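Local coordinates for protein intracellular protease/amidase (Salmonella enterica subsp. enterica serovar Typhimurium, PDB 4K2H) that is of uncertain function, may act as a peptidase of the DJ-1/PfpI family, and binds zinc between its two subunits, at residues Thr23-Ile26 with Leu27-His31; Val159-Phe162 with Ala163-Ser167. The protein carries 1 engineered substitution. All blocks are in the same frame, centred on the assembly; numbering follows the deposited sequence. Where two conformers were deposited one is given.

Contact 1 (Thr23-Ile26 with Leu27-His31). With ZN (zinc ion), chain P.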
ATOM      1  N   THR A  23       3.906   0.181  -4.880  1.00 26.51           N
ATOM      2  CA  THR A  23       4.933   0.164  -5.915  1.00 25.61           C
ATOM      3  C   THR A  23       6.207  -0.459  -5.364  1.00 26.60           C
ATOM      4  O   THR A  23       6.893  -1.252  -6.017  1.00 25.29           O
ATOM      5  CB  THR A  23       5.261   1.582  -6.428  1.00 25.43           C
ATOM      6  OG1 THR A  23       4.069   2.239  -6.841  1.00 24.69           O
ATOM      7  CG2 THR A  23       6.235   1.523  -7.623  1.00 25.85           C
ATOM      8  N   LEU A  24       6.538  -0.077  -4.138  1.00 26.08           N
ATOM      9  CA  LEU A  24       7.708  -0.617  -3.506  1.00 26.98           C
ATOM     10  C   LEU A  24       7.569  -2.126  -3.270  1.00 27.15           C
ATOM     11  O   LEU A  24       8.496  -2.898  -3.489  1.00 28.24           O
ATOM     12  CB  LEU A  24       7.923   0.142  -2.201  1.00 27.64           C
ATOM     13  CG  LEU A  24       9.135  -0.288  -1.449  1.00 28.08           C
ATOM     14  CD1 LEU A  24       9.695   0.941  -0.750  1.00 28.22           C
ATOM     15  CD2 LEU A  24       8.774  -1.436  -0.508  1.00 28.17           C
ATOM     16  N   ASP A  25       6.417  -2.546  -2.800  1.00 26.84           N
ATOM     17  CA  ASP A  25       6.177  -3.974  -2.577  1.00 27.86           C
ATOM     18  C   ASP A  25       6.348  -4.772  -3.891  1.00 27.61           C
ATOM     19  O   ASP A  25       7.011  -5.813  -3.935  1.00 26.26           O
ATOM     20  CB  ASP A  25       4.782  -4.167  -1.954  1.00 27.16           C
ATOM     21  CG  ASP A  25       4.266  -5.563  -2.062  1.00 28.90           C
ATOM     22  OD1 ASP A  25       4.275  -6.238  -1.030  1.00 30.78           O
ATOM     23  OD2 ASP A  25       3.787  -6.012  -3.149  1.00 29.50           O
ATOM     24  N   ILE A  26       5.745  -4.287  -4.961  1.00 29.36           N
ATOM     25  CA  ILE A  26       5.813  -5.030  -6.242  1.00 30.22           C
ATOM     26  C   ILE A  26       7.271  -5.149  -6.694  1.00 31.39           C
ATOM     27  O   ILE A  26       7.765  -6.256  -6.960  1.00 33.43           O
ATOM     28  CB  ILE A  26       4.973  -4.340  -7.331  1.00 30.67           C
ATOM     29  CG1 ILE A  26       3.489  -4.373  -6.952  1.00 30.73           C
ATOM     30  CG2 ILE A  26       5.194  -4.979  -8.703  1.00 31.09           C
ATOM     31  CD1 ILE A  26       2.920  -5.761  -6.793  1.00 31.02           C
ATOM     32  N   LEU A  27       7.966  -4.015  -6.727  1.00 30.70           N
ATOM     33  CA  LEU A  27       9.359  -3.975  -7.124  1.00 30.94           C
ATOM     34  C   LEU A  27      10.205  -4.933  -6.292  1.00 32.28           C
ATOM     35  O   LEU A  27      11.023  -5.686  -6.852  1.00 32.55           O
ATOM     36  CB  LEU A  27       9.924  -2.558  -7.041  1.00 30.71           C
ATOM     37  CG  LEU A  27       9.356  -1.485  -7.999  1.00 30.32           C
ATOM     38  CD1 LEU A  27       9.809  -0.087  -7.578  1.00 30.00           C
ATOM     39  CD2 LEU A  27       9.785  -1.732  -9.430  1.00 31.36           C
ATOM     40  N   ARG A  28      10.015  -4.918  -4.978  1.00 31.18           N
ATOM     41  CA  ARG A  28      10.824  -5.748  -4.100  1.00 32.24           C
ATOM     42  C   ARG A  28      10.437  -7.227  -4.193  1.00 33.64           C
ATOM     43  O   ARG A  28      11.278  -8.082  -3.954  1.00 34.50           O
ATOM     44  CB  ARG A  28      10.814  -5.239  -2.625  1.00 32.30           C
ATOM     45  CG  ARG A  28      11.900  -4.205  -2.340  1.00 32.52           C
ATOM     46  CD  ARG A  28      11.850  -3.578  -0.931  1.00 34.05           C
ATOM     47  NE  ARG A  28      12.826  -2.483  -0.754  1.00 33.99           N
ATOM     48  CZ  ARG A  28      12.820  -1.555   0.210  1.00 35.29           C
ATOM     49  NH1 ARG A  28      11.879  -1.504   1.161  1.00 34.42           N
ATOM     50  NH2 ARG A  28      13.761  -0.618   0.203  1.00 35.99           N
ATOM     51  N   ARG A  29       9.198  -7.548  -4.563  1.00 35.21           N
ATOM     52  CA  ARG A  29       8.841  -8.960  -4.801  1.00 35.77           C
ATOM     53  C   ARG A  29       9.638  -9.515  -5.970  1.00 37.84           C
ATOM     54  O   ARG A  29      10.010 -10.682  -5.966  1.00 36.96           O
ATOM     55  CB  ARG A  29       7.365  -9.142  -5.109  1.00 36.30           C
ATOM     56  CG  ARG A  29       6.484  -9.280  -3.892  1.00 35.88           C
ATOM     57  CD  ARG A  29       5.041  -9.128  -4.266  1.00 35.71           C
ATOM     58  NE  ARG A  29       4.262  -8.729  -3.116  1.00 36.55           N
ATOM     59  CZ  ARG A  29       3.801  -9.560  -2.196  1.00 36.60           C
ATOM     60  NH1 ARG A  29       4.011 -10.858  -2.297  1.00 36.07           N
ATOM     61  NH2 ARG A  29       3.111  -9.071  -1.162  1.00 38.50           N
ATOM     62  N   LEU A  30       9.904  -8.668  -6.958  1.00 38.76           N
ATOM     63  CA  LEU A  30      10.727  -9.036  -8.120  1.00 39.26           C
ATOM     64  C   LEU A  30      12.206  -8.837  -7.880  1.00 41.32           C
ATOM     65  O   LEU A  30      12.949  -8.729  -8.830  1.00 42.72           O
ATOM     66  CB  LEU A  30      10.330  -8.171  -9.296  1.00 39.31           C
ATOM     67  CG  LEU A  30       8.904  -8.441  -9.732  1.00 40.02           C
ATOM     68  CD1 LEU A  30       8.364  -7.269 -10.499  1.00 40.40           C
ATOM     69  CD2 LEU A  30       8.867  -9.715 -10.568  1.00 41.62           C
ATOM     70  N   HIS A  31      12.623  -8.708  -6.617  1.00 44.14           N
ATOM     71  CA  HIS A  31      14.021  -8.512  -6.272  1.00 45.31           C
ATOM     72  C   HIS A  31      14.685  -7.366  -7.049  1.00 42.15           C
ATOM     73  O   HIS A  31      15.890  -7.365  -7.216  1.00 41.61           O
ATOM     74  CB  HIS A  31      14.817  -9.810  -6.503  1.00 50.86           C
ATOM     75  CG  HIS A  31      14.213 -11.020  -5.857  1.00 55.78           C
ATOM     76  ND1 HIS A  31      14.384 -11.312  -4.522  1.00 58.62           N
ATOM     77  CD2 HIS A  31      13.446 -12.017  -6.365  1.00 58.39           C
ATOM     78  CE1 HIS A  31      13.747 -12.431  -4.230  1.00 58.80           C
ATOM     79  NE2 HIS A  31      13.169 -12.880  -5.331  1.00 59.04           N
TER
HETATM   80 ZN    ZN P 201       5.295  -6.046   0.796  1.00 34.66          ZN

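Contact 2 (Val159-Phe162 with Ala163-Ser167)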
ATOM      1  N   VAL A 159      -2.600   1.503  -9.261  1.00 28.59           N
ATOM      2  CA  VAL A 159      -1.223   1.397  -8.810  1.00 28.58           C
ATOM      3  C   VAL A 159      -0.567   0.063  -9.161  1.00 29.82           C
ATOM      4  O   VAL A 159       0.614   0.020  -9.453  1.00 28.62           O
ATOM      5  CB  VAL A 159      -1.112   1.682  -7.296  1.00 29.22           C
ATOM      6  CG1 VAL A 159      -1.719   0.549  -6.469  1.00 29.84           C
ATOM      7  CG2 VAL A 159       0.334   1.910  -6.909  1.00 29.41           C
ATOM      8  N   PHE A 160      -1.327  -1.030  -9.150  1.00 32.47           N
ATOM      9  CA  PHE A 160      -0.762  -2.328  -9.529  1.00 32.83           C
ATOM     10  C   PHE A 160      -0.315  -2.294 -10.980  1.00 34.04           C
ATOM     11  O   PHE A 160       0.805  -2.706 -11.304  1.00 33.29           O
ATOM     12  CB  PHE A 160      -1.749  -3.466  -9.254  1.00 34.38           C
ATOM     13  CG  PHE A 160      -1.894  -3.809  -7.779  1.00 35.22           C
ATOM     14  CD1 PHE A 160      -0.845  -4.402  -7.081  1.00 34.03           C
ATOM     15  CD2 PHE A 160      -3.091  -3.556  -7.097  1.00 36.33           C
ATOM     16  CE1 PHE A 160      -0.970  -4.713  -5.735  1.00 35.69           C
ATOM     17  CE2 PHE A 160      -3.222  -3.871  -5.750  1.00 36.35           C
ATOM     18  CZ  PHE A 160      -2.159  -4.448  -5.063  1.00 35.22           C
ATOM     19  N   ASP A 161      -1.174  -1.763 -11.845  1.00 35.84           N
ATOM     20  CA  ASP A 161      -0.842  -1.683 -13.260  0.50 35.77           C
ATOM     21  C   ASP A 161       0.422  -0.840 -13.452  1.00 35.19           C
ATOM     22  O   ASP A 161       1.330  -1.231 -14.209  1.00 35.46           O
ATOM     23  CB  ASP A 161      -2.012  -1.115 -14.071  0.50 36.73           C
ATOM     24  CG  ASP A 161      -1.845  -1.342 -15.565  0.50 37.77           C
ATOM     25  OD1 ASP A 161      -0.814  -1.929 -15.952  0.50 37.38           O
ATOM     26  OD2 ASP A 161      -2.738  -0.935 -16.347  0.50 39.63           O
ATOM     27  N   PHE A 162       0.485   0.289 -12.754  1.00 33.08           N
ATOM     28  CA  PHE A 162       1.640   1.192 -12.793  1.00 31.36           C
ATOM     29  C   PHE A 162       2.915   0.485 -12.362  1.00 30.55           C
ATOM     30  O   PHE A 162       3.944   0.558 -13.057  1.00 29.00           O
ATOM     31  CB  PHE A 162       1.343   2.423 -11.924  1.00 30.82           C
ATOM     32  CG  PHE A 162       2.550   3.283 -11.615  1.00 30.77           C
ATOM     33  CD1 PHE A 162       2.971   4.274 -12.505  1.00 31.27           C
ATOM     34  CD2 PHE A 162       3.235   3.128 -10.414  1.00 29.85           C
ATOM     35  CE1 PHE A 162       4.067   5.078 -12.207  1.00 30.05           C
ATOM     36  CE2 PHE A 162       4.318   3.936 -10.108  1.00 30.58           C
ATOM     37  CZ  PHE A 162       4.747   4.899 -11.023  1.00 30.63           C
ATOM     38  N   ALA A 163       2.842  -0.191 -11.219  1.00 29.30           N
ATOM     39  CA  ALA A 163       3.987  -0.902 -10.662  1.00 30.21           C
ATOM     40  C   ALA A 163       4.443  -2.075 -11.546  1.00 31.20           C
ATOM     41  O   ALA A 163       5.638  -2.265 -11.778  1.00 30.05           O
ATOM     42  CB  ALA A 163       3.665  -1.398  -9.253  1.00 29.79           C
ATOM     43  N   LEU A 164       3.486  -2.871 -12.036  1.00 32.30           N
ATOM     44  CA  LEU A 164       3.847  -4.014 -12.890  1.00 32.66           C
ATOM     45  C   LEU A 164       4.454  -3.513 -14.202  1.00 32.21           C
ATOM     46  O   LEU A 164       5.478  -4.009 -14.632  1.00 32.25           O
ATOM     47  CB  LEU A 164       2.659  -4.944 -13.093  1.00 32.84           C
ATOM     48  CG  LEU A 164       2.163  -5.563 -11.777  1.00 33.14           C
ATOM     49  CD1 LEU A 164       0.774  -6.137 -11.961  1.00 34.27           C
ATOM     50  CD2 LEU A 164       3.085  -6.625 -11.178  1.00 32.65           C
ATOM     51  N   THR A 165       3.878  -2.473 -14.783  1.00 33.22           N
ATOM     52  CA  THR A 165       4.415  -1.897 -16.020  1.00 35.71           C
ATOM     53  C   THR A 165       5.814  -1.346 -15.850  1.00 35.38           C
ATOM     54  O   THR A 165       6.715  -1.632 -16.659  1.00 36.50           O
ATOM     55  CB  THR A 165       3.499  -0.796 -16.560  1.00 35.95           C
ATOM     56  OG1 THR A 165       2.232  -1.381 -16.771  1.00 38.50           O
ATOM     57  CG2 THR A 165       3.996  -0.247 -17.891  1.00 36.23           C
ATOM     58  N   LEU A 166       6.011  -0.576 -14.792  1.00 33.93           N
ATOM     59  CA  LEU A 166       7.341  -0.105 -14.462  1.00 33.77           C
ATOM     60  C   LEU A 166       8.296  -1.290 -14.341  1.00 34.31           C
ATOM     61  O   LEU A 166       9.392  -1.254 -14.902  1.00 33.86           O
ATOM     62  CB  LEU A 166       7.321   0.700 -13.156  1.00 33.63           C
ATOM     63  CG  LEU A 166       8.683   1.043 -12.544  1.00 33.25           C
ATOM     64  CD1 LEU A 166       9.569   1.800 -13.521  1.00 33.55           C
ATOM     65  CD2 LEU A 166       8.494   1.856 -11.272  1.00 34.10           C
ATOM     66  N   SER A 167       7.890  -2.328 -13.600  1.00 33.57           N
ATOM     67  CA  SER A 167       8.768  -3.469 -13.353  1.00 34.53           C
ATOM     68  C   SER A 167       9.157  -4.168 -14.657  1.00 36.40           C
ATOM     69  O   SER A 167      10.309  -4.545 -14.866  1.00 36.01           O
ATOM     70  CB  SER A 167       8.087  -4.492 -12.455  1.00 35.91           C
ATOM     71  OG  SER A 167       7.834  -3.981 -11.159  1.00 36.16           O
TER

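Contact 1 (Thr23-Ile26 with Leu27-His31)
Asp25 and Arg29, one helical turn apart, form a salt bridge in which Arg29 NE donates to Asp25 OD2 over 2.8 Å in a nearly straight bond (N-H...O 169°). Asp25 OD2 lies at the guanidinium edge, almost in its plane, and is met on its syn side but well out of the carboxylate plane. The carboxylate and guanidinium planes are 52° apart, consistent with the poorer second contact: Arg29 NH2 reaches Asp25 OD1 over 3.1 Å only as a weak hydrogen bond. Asp25 OD1 is chiefly a metal ligand, 2.1 Å from a zinc ion that is completed by Glu16, Glu17 and His49 of the second subunit. With CG trans to the backbone N (chi1 163°), the carboxylate leans over the following turn, where Arg29 can hold its rotation while OD1 faces the metal. Beneath this cluster runs the C-terminal part of helix 17-29, the crossover helix between parallel strands 6-11 and 33-38 of the DJ-1/PfpI core. Backbone bonds such as Leu27 N to Thr23 O, 3.0 Å, continue to Leu30, and a Schellman motif with His31 at C-prime ends the helix. Leu24 CD2 touches Arg28 NH1 at 3.5 Å, while Leu24 CD1 lies 3.8 Å above one guanidinium face, offset toward its rim. The Arg28 group itself is held by Val34 O and Asp56. Thr23 CG2 and Leu27 CD1 run alongside each other, 3.9 Å apart, on the side of helix 159-171, and Ile26 CG2 meets Leu30 CD1 more loosely at 4.3 Å.

Contact 2 (Val159-Phe162 with Ala163-Ser167)
The carbonyl oxygen of Asp161 is gripped twice by Thr165: Thr165 N donates to Asp161 O over 2.9 Å as the ordinary helical bond, and the hydroxyl Thr165 OG1 donates to Asp161 O over 2.7 Å. The two donors reach the oxygen from opposite faces of the carbonyl plane. The hydroxyl is brought there by the threonine torsion (chi1 -58°), which sets OG1 anti to its own carbonyl carbon and turns it back along the helix. Ser167 repeats the pattern half a turn further on. Its OG donates to Ala163 O over 2.9 Å from above the carbonyl plane, 35° out of it, while Ser167 N bonds to Ala163 O from the other face. The single bonds on the same helix are regular: Leu164 N to Phe160 O at 2.8 Å before the first doubled carbonyl, Leu166 N to Phe162 O at 2.9 Å between the two. Side chains lie close against the same backbone: Leu164 CG is 3.2 Å from Phe160 O, and the Phe162 ring slants beside the next peptide, its CD2 3.4 Å from Ala163 N. These residues make up the first two and a half turns of helix 159-171, which packs on helix 17-29 through Val159, Phe160, Leu164 and Ser167. Phe162 and Leu166 face strand 101-104, the outermost strand, within this chain, of the parallel sheet of this DJ-1/PfpI domain. Phe160 meets the ring of Tyr186 and also touches Leu156 of the second subunit. Because each hydroxyl donates to a carbonyl four residues back, its hydrogen is satisfied within the helix; for buried Ser167 this makes packing against apolar neighbours such as Leu27 compatible with carrying an oxygen.

How the contacts relate
Contacts 1 and 2 lie on neighbouring helices, 17-29 and 159-171, with centres about 10 Å apart, and most residues of both are buried. They meet directly: Ile26 CG2 packs on Leu164 CD2 at 3.6 Å, Ser167 OG lies 3.4 Å from both Leu27 CD2 and Leu30 CD1, and the Phe162 ring approaches Thr23. Their chemistry diverges away from this shared seam. Contact 1 turns a charged edge to the second subunit, where the zinc ion joins the two chains. In contact 2 the hydroxyls bond to carbonyls of their own helix, and the Asp161 carboxylate is weakly bonded to Trp188, while Phe162 and Leu166 pack on strand 101-104 and Thr165 on strand 144-147.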